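Local coordinates for effector protein B, substrate of the Dot/Icm secretion system (Legionella drancourtii, PDB 4JVS) that probably acts, through this GAP domain, as a GTPase-activating protein that speeds GTP hydrolysis by a partner small GTPase, at residues R288-I292 with C293-N297. Numbering follows the deposited sequence.
Sequences RQDDI and CEKRN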
ATOM      1  N   ARG A 288       4.516  -5.145 -12.611  1.00 41.99           N
ATOM      2  CA  ARG A 288       5.384  -5.519 -11.516  1.00 42.61           C
ATOM      3  C   ARG A 288       6.699  -4.839 -11.568  1.00 41.46           C
ATOM      4  O   ARG A 288       7.183  -4.530 -12.595  1.00 44.12           O
ATOM      5  CB  ARG A 288       5.541  -7.024 -11.443  1.00 40.58           C
ATOM      6  CG  ARG A 288       4.407  -7.688 -10.758  1.00 39.07           C
ATOM      7  CD  ARG A 288       4.615  -9.120 -10.628  1.00 39.54           C
ATOM      8  NE  ARG A 288       5.612  -9.472  -9.669  1.00 35.62           N
ATOM      9  CZ  ARG A 288       5.522 -10.520  -8.905  1.00 32.74           C
ATOM     10  NH1 ARG A 288       4.487 -11.288  -8.989  1.00 32.66           N
ATOM     11  NH2 ARG A 288       6.470 -10.798  -8.075  1.00 34.77           N
ATOM     12  N   GLN A 289       7.255  -4.548 -10.422  1.00 41.85           N
ATOM     13  CA  GLN A 289       8.396  -3.700 -10.382  1.00 42.16           C
ATOM     14  C   GLN A 289       9.598  -4.378  -9.881  1.00 42.85           C
ATOM     15  O   GLN A 289      10.634  -3.812  -9.817  1.00 44.87           O
ATOM     16  CB  GLN A 289       8.054  -2.525  -9.517  1.00 39.29           C
ATOM     17  CG  GLN A 289       8.352  -1.238 -10.132  1.00 38.31           C
ATOM     18  CD  GLN A 289       7.414  -0.909 -11.157  1.00 42.94           C
ATOM     19  OE1 GLN A 289       6.268  -1.010 -10.946  1.00 45.25           O
ATOM     20  NE2 GLN A 289       7.883  -0.512 -12.287  1.00 43.96           N
ATOM     21  N   ASP A 290       9.457  -5.629  -9.536  1.00 43.80           N
ATOM     22  CA  ASP A 290      10.579  -6.357  -9.031  1.00 42.39           C
ATOM     23  C   ASP A 290      11.347  -6.913 -10.183  1.00 44.72           C
ATOM     24  O   ASP A 290      11.491  -8.095 -10.325  1.00 45.25           O
ATOM     25  CB  ASP A 290      10.095  -7.488  -8.141  1.00 40.83           C
ATOM     26  CG  ASP A 290       8.804  -8.075  -8.593  1.00 41.92           C
ATOM     27  OD1 ASP A 290       8.019  -7.387  -9.194  1.00 42.25           O
ATOM     28  OD2 ASP A 290       8.561  -9.241  -8.342  1.00 38.83           O
ATOM     29  N   ASP A 291      11.849  -6.043 -11.026  1.00 46.53           N
ATOM     30  CA  ASP A 291      12.682  -6.473 -12.125  1.00 49.26           C
ATOM     31  C   ASP A 291      12.054  -7.555 -12.905  1.00 47.55           C
ATOM     32  O   ASP A 291      12.687  -8.496 -13.244  1.00 45.03           O
ATOM     33  CB  ASP A 291      14.005  -6.930 -11.641  1.00 50.02           C
ATOM     34  CG  ASP A 291      14.756  -5.846 -11.049  1.00 56.18           C
ATOM     35  OD1 ASP A 291      14.129  -4.853 -10.701  1.00 56.47           O
ATOM     36  OD2 ASP A 291      15.969  -5.967 -10.934  1.00 59.47           O
ATOM     37  N   ILE A 292      10.819  -7.353 -13.275  1.00 47.74           N
ATOM     38  CA  ILE A 292      10.054  -8.377 -13.913  1.00 45.27           C
ATOM     39  C   ILE A 292      10.643  -8.851 -15.227  1.00 44.27           C
ATOM     40  O   ILE A 292      10.557 -10.001 -15.510  1.00 44.15           O
ATOM     41  CB  ILE A 292       8.582  -7.965 -14.019  1.00 44.92           C
ATOM     42  CG1 ILE A 292       7.691  -9.133 -13.700  1.00 43.48           C
ATOM     43  CG2 ILE A 292       8.256  -7.420 -15.376  1.00 45.84           C
ATOM     44  CD1 ILE A 292       8.036  -9.784 -12.404  1.00 40.52           C
ATOM     45  N   CYS A 293      11.219  -7.995 -16.049  1.00 45.77           N
ATOM     46  CA  CYS A 293      11.813  -8.514 -17.264  1.00 47.76           C
ATOM     47  C   CYS A 293      12.952  -9.431 -16.924  1.00 47.50           C
ATOM     48  O   CYS A 293      13.040 -10.500 -17.430  1.00 46.44           O
ATOM     49  CB  CYS A 293      12.230  -7.396 -18.251  1.00 46.26           C
ATOM     50  SG  CYS A 293      13.430  -7.763 -19.559  1.00 59.19           S
ATOM     51  N   GLU A 294      13.804  -9.032 -16.020  1.00 46.21           N
ATOM     52  CA  GLU A 294      14.953  -9.835 -15.735  1.00 46.67           C
ATOM     53  C   GLU A 294      14.611 -11.183 -15.133  1.00 44.61           C
ATOM     54  O   GLU A 294      15.230 -12.156 -15.449  1.00 43.32           O
ATOM     55  CB  GLU A 294      15.914  -9.053 -14.858  1.00 46.78           C
ATOM     56  CG  GLU A 294      16.370  -7.727 -15.433  1.00 55.02           C
ATOM     57  CD  GLU A 294      15.422  -6.537 -15.160  1.00 61.82           C
ATOM     58  OE1 GLU A 294      14.205  -6.671 -15.368  1.00 56.40           O
ATOM     59  OE2 GLU A 294      15.902  -5.471 -14.734  1.00 59.82           O
ATOM     60  N   LYS A 295      13.613 -11.221 -14.268  1.00 44.64           N
ATOM     61  CA  LYS A 295      13.123 -12.452 -13.648  1.00 40.90           C
ATOM     62  C   LYS A 295      12.531 -13.393 -14.677  1.00 41.43           C
ATOM     63  O   LYS A 295      12.768 -14.598 -14.633  1.00 42.72           O
ATOM     64  CB  LYS A 295      12.085 -12.158 -12.564  1.00 37.02           C
ATOM     65  CG  LYS A 295      12.666 -11.514 -11.338  1.00 37.33           C
ATOM     66  CD  LYS A 295      11.761 -11.680 -10.131  1.00 40.46           C
ATOM     67  CE  LYS A 295      12.327 -10.933  -8.930  1.00 39.29           C
ATOM     68  NZ  LYS A 295      11.488 -11.076  -7.718  1.00 35.77           N
ATOM     69  N   ARG A 296      11.771 -12.871 -15.595  1.00 41.09           N
ATOM     70  CA  ARG A 296      11.260 -13.700 -16.644  1.00 42.65           C
ATOM     71  C   ARG A 296      12.389 -14.352 -17.409  1.00 43.72           C
ATOM     72  O   ARG A 296      12.299 -15.493 -17.796  1.00 42.86           O
ATOM     73  CB  ARG A 296      10.408 -12.852 -17.560  1.00 45.53           C
ATOM     74  CG  ARG A 296       9.510 -13.598 -18.459  1.00 49.26           C
ATOM     75  CD  ARG A 296       8.741 -12.670 -19.307  1.00 51.19           C
ATOM     76  NE  ARG A 296       7.767 -11.949 -18.511  1.00 58.86           N
ATOM     77  CZ  ARG A 296       7.692 -10.629 -18.359  1.00 59.77           C
ATOM     78  NH1 ARG A 296       8.544  -9.805 -18.956  1.00 50.29           N
ATOM     79  NH2 ARG A 296       6.728 -10.136 -17.596  1.00 55.05           N
ATOM     80  N   ASN A 297      13.463 -13.611 -17.613  1.00 42.88           N
ATOM     81  CA  ASN A 297      14.651 -14.152 -18.268  1.00 43.22           C
ATOM     82  C   ASN A 297      15.322 -15.288 -17.499  1.00 46.04           C
ATOM     83  O   ASN A 297      15.647 -16.320 -18.082  1.00 47.05           O
ATOM     84  CB  ASN A 297      15.660 -13.045 -18.577  1.00 44.51           C
ATOM     85  CG  ASN A 297      15.190 -12.134 -19.692  1.00 55.15           C
ATOM     86  OD1 ASN A 297      14.361 -12.532 -20.510  1.00 61.28           O
ATOM     87  ND2 ASN A 297      15.712 -10.906 -19.733  1.00 56.98           N
TER
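The start of helix 292-306, in the C-terminal subdomain of the LepB GAP domain, is tied to the loop before it by a salt-bridge network of Arg288, Asp290 and Lys295. Asp290, at the centre of an inverse gamma turn, receives Arg288 side-on: NE meets OD1 at 3.2 Å on its syn lone pair, and NH2 meets OD2 at 2.6 Å, both nearly in the guanidinium plane. A carboxylate suits this place because its two oxygens match two nitrogens. The Lys295 side chain crosses that of Asp290 at about a right angle, extended beyond CG so that NZ stands 3.5 Å from Asp290 OD2, a long salt bridge; NZ is also hydrogen-bonded to Asn255 OD1 and Phe251 O. Arg288 NH1 in turn bonds Gly109 O, and Arg288 packs on an aromatic side chain of the other protein chain. Asp291 is at the N-cap position without a side-chain capping bond; its backbone O accepts Lys295 N at 3.1 Å, and its carboxylate stacks almost parallel to that of Glu294, a pairing of like charges probably eased by solvent. One residue further on, Ile292 O accepts Arg296 N, and the bend at chi3 (-70°) brings Arg296 NH2 to 3.8 Å from Ile292 CG2.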